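Local atomic coordinates of hydrogenase maturation protease (Wolinella succinogenes, PDB entry 3PU6), a protein that probably acts as an endopeptidase that matures hydrogenase, as its family does, although its own function has not been established. Residues E34-F39 with R52-D57; I59-A64 with S98-I103. All blocks are in the same frame, centred on the assembly; numbering follows the deposited sequence.

Contact 1 of 2, residues E34-F39 with R52-D57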
loop_
_atom_site.group_PDB
_atom_site.type_symbol
_atom_site.label_atom_id
_atom_site.label_comp_id
_atom_site.label_asym_id
_atom_site.label_seq_id
_atom_site.Cartn_x
_atom_site.Cartn_y
_atom_site.Cartn_z
ATOM N N GLU A 34 -13.018 9.321 -2.401
ATOM C CA GLU A 34 -12.819 9.107 -3.834
ATOM C C GLU A 34 -11.869 7.942 -4.130
ATOM O O GLU A 34 -11.786 7.452 -5.267
ATOM C CB GLU A 34 -12.303 10.378 -4.491
ATOM C CG GLU A 34 -13.359 11.435 -4.664
ATOM C CD GLU A 34 -12.885 12.569 -5.545
ATOM O OE1 GLU A 34 -11.787 12.434 -6.139
ATOM O OE2 GLU A 34 -13.603 13.592 -5.643
ATOM N N TRP A 35 -11.141 7.521 -3.098
ATOM C CA TRP A 35 -10.292 6.339 -3.166
ATOM C C TRP A 35 -11.086 5.125 -2.707
ATOM O O TRP A 35 -11.719 5.151 -1.642
ATOM C CB TRP A 35 -9.066 6.509 -2.260
ATOM C CG TRP A 35 -8.051 7.425 -2.816
ATOM C CD1 TRP A 35 -8.112 8.790 -2.863
ATOM C CD2 TRP A 35 -6.816 7.054 -3.426
ATOM N NE1 TRP A 35 -6.985 9.292 -3.471
ATOM C CE2 TRP A 35 -6.173 8.248 -3.824
ATOM C CE3 TRP A 35 -6.192 5.835 -3.679
ATOM C CZ2 TRP A 35 -4.936 8.251 -4.454
ATOM C CZ3 TRP A 35 -4.971 5.841 -4.308
ATOM C CH2 TRP A 35 -4.356 7.040 -4.694
ATOM N N SER A 36 -11.066 4.063 -3.498
ATOM C CA SER A 36 -11.561 2.800 -2.987
ATOM C C SER A 36 -10.375 1.975 -2.481
ATOM O O SER A 36 -9.395 1.776 -3.192
ATOM C CB SER A 36 -12.392 2.058 -4.030
ATOM O OG SER A 36 -11.595 1.594 -5.084
ATOM N N VAL A 37 -10.471 1.540 -1.228
ATOM C CA VAL A 37 -9.410 0.823 -0.541
ATOM C C VAL A 37 -9.688 -0.676 -0.513
ATOM O O VAL A 37 -10.752 -1.113 -0.084
ATOM C CB VAL A 37 -9.244 1.322 0.910
ATOM C CG1 VAL A 37 -8.040 0.680 1.564
ATOM C CG2 VAL A 37 -9.094 2.816 0.936
ATOM N N PHE A 38 -8.720 -1.458 -0.974
ATOM C CA PHE A 38 -8.823 -2.907 -0.945
ATOM C C PHE A 38 -7.840 -3.504 0.044
ATOM O O PHE A 38 -6.637 -3.398 -0.138
ATOM C CB PHE A 38 -8.546 -3.476 -2.328
ATOM C CG PHE A 38 -9.603 -3.161 -3.321
ATOM C CD1 PHE A 38 -10.729 -2.446 -2.941
ATOM C CD2 PHE A 38 -9.503 -3.608 -4.623
ATOM C CE1 PHE A 38 -11.728 -2.167 -3.844
ATOM C CE2 PHE A 38 -10.504 -3.329 -5.540
ATOM C CZ PHE A 38 -11.620 -2.610 -5.146
ATOM N N PHE A 39 -8.353 -4.133 1.091
ATOM C CA PHE A 39 -7.501 -4.829 2.049
ATOM C C PHE A 39 -7.160 -6.225 1.589
ATOM O O PHE A 39 -8.002 -7.102 1.555
ATOM C CB PHE A 39 -8.162 -4.868 3.416
ATOM C CG PHE A 39 -8.431 -3.514 3.972
ATOM C CD1 PHE A 39 -9.585 -2.828 3.622
ATOM C CD2 PHE A 39 -7.516 -2.904 4.823
ATOM C CE1 PHE A 39 -9.839 -1.568 4.129
ATOM C CE2 PHE A 39 -7.759 -1.635 5.326
ATOM C CZ PHE A 39 -8.921 -0.966 4.980
ATOM N N ARG A 52 -9.512 -6.463 -11.597
ATOM C CA ARG A 52 -9.723 -6.553 -13.034
ATOM C C ARG A 52 -11.020 -5.836 -13.365
ATOM O O ARG A 52 -11.119 -5.083 -14.334
ATOM C CB ARG A 52 -9.855 -7.999 -13.488
ATOM C CG ARG A 52 -8.638 -8.880 -13.276
ATOM C CD ARG A 52 -8.979 -10.363 -13.542
ATOM N NE ARG A 52 -7.986 -11.258 -12.936
ATOM C CZ ARG A 52 -8.263 -12.234 -12.070
ATOM N NH1 ARG A 52 -9.526 -12.462 -11.725
ATOM N NH2 ARG A 52 -7.284 -12.995 -11.564
ATOM N N GLU A 53 -12.008 -6.081 -12.513
ATOM C CA GLU A 53 -13.388 -5.735 -12.761
ATOM C C GLU A 53 -13.628 -4.231 -12.657
ATOM O O GLU A 53 -14.536 -3.680 -13.288
ATOM C CB GLU A 53 -14.255 -6.484 -11.753
ATOM C CG GLU A 53 -15.746 -6.401 -12.021
ATOM C CD GLU A 53 -16.128 -6.885 -13.412
ATOM O OE1 GLU A 53 -15.536 -7.873 -13.909
ATOM O OE2 GLU A 53 -17.037 -6.269 -14.007
ATOM N N LEU A 54 -12.811 -3.569 -11.855
ATOM C CA LEU A 54 -12.939 -2.141 -11.638
ATOM C C LEU A 54 -12.105 -1.312 -12.622
ATOM O O LEU A 54 -12.404 -0.150 -12.862
ATOM C CB LEU A 54 -12.534 -1.835 -10.205
ATOM C CG LEU A 54 -12.262 -0.395 -9.808
ATOM C CD1 LEU A 54 -13.503 0.428 -10.054
ATOM C CD2 LEU A 54 -11.859 -0.356 -8.351
ATOM N N ALA A 55 -11.060 -1.921 -13.175
ATOM C CA ALA A 55 -10.160 -1.293 -14.158
ATOM C C ALA A 55 -9.576 0.067 -13.750
ATOM O O ALA A 55 -9.599 1.023 -14.536
ATOM C CB ALA A 55 -10.831 -1.207 -15.519
ATOM N N PRO A 56 -9.002 0.143 -12.535
ATOM C CA PRO A 56 -8.560 1.421 -11.955
ATOM C C PRO A 56 -7.657 2.195 -12.904
ATOM O O PRO A 56 -7.027 1.585 -13.764
ATOM C CB PRO A 56 -7.755 0.996 -10.718
ATOM C CG PRO A 56 -8.132 -0.414 -10.454
ATOM C CD PRO A 56 -8.504 -1.018 -11.773
ATOM N N ASP A 57 -7.608 3.518 -12.750
ATOM C CA ASP A 57 -6.628 4.347 -13.452
ATOM C C ASP A 57 -5.324 4.323 -12.665
ATOM O O ASP A 57 -4.236 4.301 -13.235
ATOM C CB ASP A 57 -7.103 5.797 -13.570
ATOM C CG ASP A 57 -8.337 5.948 -14.444
ATOM O OD1 ASP A 57 -8.299 5.512 -15.613
ATOM O OD2 ASP A 57 -9.340 6.529 -13.962
#
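L54, on the last turn of helix 48-54, reaches up to strand 35-41 with a single methyl, CD2, and that methyl carries nearly the whole contact. It meets two neighbours on the strand: the hydroxyl of S36, with OG 3.8 Å from L54 CD2, and the far end of the F38 ring, with CZ 3.9 Å from the same L54 CD2. S36 and F38 are two residues apart, so both project from the same side of the strand, toward the helix end. F38 has its CG anti to the carbonyl carbon (chi1 -69°), and the ring extends from there until its CZ atom comes level with L54. The leucine methyl approaches this ring at a slant.

The tight part is therefore small, and only 84 Å² is buried between the two segments. Behind the methyl the packing continues into the fold: L54 and S36 both touch V6 of strand 5-10, and F38 also rests on K50 and L51, both about one turn back along the helix. This is one side of an alpha/beta sandwich with a parallel sheet core, in which strand 35-41 is the outermost strand beside 5-10, and helix 48-54 leads over to strand 58-66 as a right-handed crossover connection.

The other side is loose. The chain leaves the helix at A55, which has positive phi, and the backbones stay well separated, the nearest CA atoms, those of S36 and P56, being 9.6 Å apart. R52, E53 and A55 lie exposed beyond the leucine. At this end K4 binds the carbonyl oxygens of L54 and A55 through its NZ, while its backbone N is hydrogen-bonded to D57 OD2.

Contact 2 of 2, residues I59-A64 with S98-I103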
loop_
_atom_site.group_PDB
_atom_site.type_symbol
_atom_site.label_atom_id
_atom_site.label_comp_id
_atom_site.label_asym_id
_atom_site.label_seq_id
_atom_site.Cartn_x
_atom_site.Cartn_y
_atom_site.Cartn_z
ATOM N N ILE A 59 -3.381 2.450 -9.225
ATOM C CA ILE A 59 -3.243 1.530 -8.105
ATOM C C ILE A 59 -2.021 1.888 -7.263
ATOM O O ILE A 59 -0.890 1.860 -7.729
ATOM C CB ILE A 59 -3.073 0.061 -8.560
ATOM C CG1 ILE A 59 -4.244 -0.373 -9.434
ATOM C CG2 ILE A 59 -2.913 -0.847 -7.350
ATOM C CD1 ILE A 59 -4.026 -1.693 -10.113
ATOM N N VAL A 60 -2.269 2.230 -6.014
ATOM C CA VAL A 60 -1.219 2.304 -5.037
ATOM C C VAL A 60 -1.274 1.033 -4.204
ATOM O O VAL A 60 -2.318 0.693 -3.634
ATOM C CB VAL A 60 -1.391 3.516 -4.128
ATOM C CG1 VAL A 60 -0.408 3.455 -2.983
ATOM C CG2 VAL A 60 -1.196 4.786 -4.924
ATOM N N VAL A 61 -0.146 0.324 -4.162
ATOM C CA VAL A 61 -0.003 -0.873 -3.347
ATOM C C VAL A 61 0.909 -0.534 -2.180
ATOM O O VAL A 61 2.063 -0.232 -2.380
ATOM C CB VAL A 61 0.523 -2.094 -4.180
ATOM C CG1 VAL A 61 1.755 -1.734 -4.981
ATOM C CG2 VAL A 61 0.799 -3.288 -3.287
ATOM N N ALA A 62 0.367 -0.550 -0.968
ATOM C CA ALA A 62 1.132 -0.230 0.226
ATOM C C ALA A 62 1.469 -1.457 1.091
ATOM O O ALA A 62 0.658 -2.370 1.234
ATOM C CB ALA A 62 0.396 0.788 1.046
ATOM N N ASP A 63 2.668 -1.452 1.679
ATOM C CA ASP A 63 3.153 -2.585 2.472
ATOM C C ASP A 63 4.157 -2.148 3.517
ATOM O O ASP A 63 4.852 -1.167 3.332
ATOM C CB ASP A 63 3.814 -3.644 1.576
ATOM C CG ASP A 63 3.804 -5.025 2.218
ATOM O OD1 ASP A 63 3.205 -5.158 3.317
ATOM O OD2 ASP A 63 4.378 -5.981 1.632
ATOM N N ALA A 64 4.226 -2.884 4.620
ATOM C CA ALA A 64 5.338 -2.758 5.549
ATOM C C ALA A 64 6.587 -3.291 4.866
ATOM O O ALA A 64 6.525 -4.239 4.085
ATOM C CB ALA A 64 5.068 -3.546 6.816
ATOM N N SER A 98 3.989 -7.146 -10.544
ATOM C CA SER A 98 4.002 -7.308 -11.999
ATOM C C SER A 98 2.629 -7.705 -12.502
ATOM O O SER A 98 2.305 -7.515 -13.670
ATOM C CB SER A 98 5.068 -8.304 -12.465
ATOM O OG SER A 98 5.018 -9.502 -11.720
ATOM N N TYR A 99 1.809 -8.240 -11.612
ATOM C CA TYR A 99 0.447 -8.517 -11.988
ATOM C C TYR A 99 -0.303 -7.203 -12.111
ATOM O O TYR A 99 -1.015 -6.971 -13.089
ATOM C CB TYR A 99 -0.249 -9.403 -10.970
ATOM C CG TYR A 99 -1.699 -9.539 -11.315
ATOM C CD1 TYR A 99 -2.674 -8.881 -10.572
ATOM C CD2 TYR A 99 -2.099 -10.279 -12.430
ATOM C CE1 TYR A 99 -4.028 -8.985 -10.910
ATOM C CE2 TYR A 99 -3.445 -10.393 -12.778
ATOM C CZ TYR A 99 -4.403 -9.740 -12.014
ATOM O OH TYR A 99 -5.734 -9.833 -12.347
ATOM N N LEU A 100 -0.134 -6.348 -11.107
ATOM C CA LEU A 100 -0.842 -5.073 -11.058
ATOM C C LEU A 100 -0.490 -4.187 -12.252
ATOM O O LEU A 100 -1.365 -3.556 -12.843
ATOM C CB LEU A 100 -0.545 -4.346 -9.749
ATOM C CG LEU A 100 -0.822 -5.139 -8.475
ATOM C CD1 LEU A 100 -0.279 -4.392 -7.272
ATOM C CD2 LEU A 100 -2.311 -5.446 -8.317
ATOM N N ARG A 101 0.788 -4.164 -12.613
ATOM C CA ARG A 101 1.238 -3.384 -13.750
ATOM C C ARG A 101 0.517 -3.834 -15.000
ATOM O O ARG A 101 0.382 -3.071 -15.956
ATOM C CB ARG A 101 2.737 -3.542 -13.965
ATOM C CG ARG A 101 3.591 -3.063 -12.833
ATOM C CD ARG A 101 5.058 -3.438 -13.080
ATOM N NE ARG A 101 5.808 -2.441 -13.839
ATOM C CZ ARG A 101 6.058 -2.510 -15.143
ATOM N NH1 ARG A 101 5.616 -3.531 -15.858
ATOM N NH2 ARG A 101 6.754 -1.548 -15.736
ATOM N N GLY A 102 0.074 -5.086 -14.994
ATOM C CA GLY A 102 -0.625 -5.653 -16.128
ATOM C C GLY A 102 -2.080 -5.247 -16.149
ATOM O O GLY A 102 -2.672 -5.104 -17.207
ATOM N N ILE A 103 -2.665 -5.075 -14.971
ATOM C CA ILE A 103 -3.996 -4.510 -14.880
ATOM C C ILE A 103 -3.952 -3.011 -15.184
ATOM O O ILE A 103 -4.842 -2.472 -15.840
ATOM C CB ILE A 103 -4.575 -4.623 -13.459
ATOM C CG1 ILE A 103 -4.676 -6.050 -12.974
ATOM C CG2 ILE A 103 -5.975 -3.985 -13.376
ATOM C CD1 ILE A 103 -5.475 -6.086 -11.703
#
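With CG anti to the carbonyl carbon (chi1 -55°) and its chain then extended (chi2 171°), L100 sends CD1 out from helix 94-103 to V61 on the sheet. V61 takes a chi1 of 50°, which puts CG1 between its backbone N and carbonyl carbon and leaves both CB and CG1 facing the leucine: CB lies 3.9 Å and CG1 4.1 Å from L100 CD1. I59, two residues earlier on the same side of the strand, stretches its CD1 beneath the helix. There I59 CD1 comes within 4.4 Å of L100 CB and equally near CG2 of I103, one turn further on.

The side chains meet only through carbon, though I59 CD1 also lies 4.2 Å from the carbonyl O of L100. The contact is buried: I59 and L100 supply most of the 170 Å² closed off between the segments. V60 points away from the helix, so its side chain serves the opposite side of the sheet. L100 also touches T107 of the neighbouring strand 106-114, so the helix spans two strands; V61 packs beside F109 of that strand. At the helix rim, Y99 stacks on F48 and R101 makes a cation-pi contact with Y84.

The short axes run nearly antiparallel, at 166°, and pass 10.1 Å apart. A helix laid antiparallel to a central parallel strand, with branched aliphatic side chains filling the gap, is the layering of a three-layer alpha/beta/alpha sandwich.

How the contacts relate
The two contacts follow each other along the chain, contact 1 closing before contact 2 opens, and their centres lie 11 Å apart. Both rest on one mixed sheet: contact 1 at its outermost strand 35-41, contact 2 on the central strand 58-66, with 5-10 between them. Helix 48-54 of contact 1 leads into strand 58-66 of contact 2. The helices also meet, as R52 NE lies 2.7 Å from Y99 OH in a weak hydrogen bond, and P56, just after helix 48-54, packs against I103. On the opposite face of the sheet, W35 touches V60. Helices 48-54 and 94-103 thus lie side by side on one face, joining the sheet's edge to its buried middle.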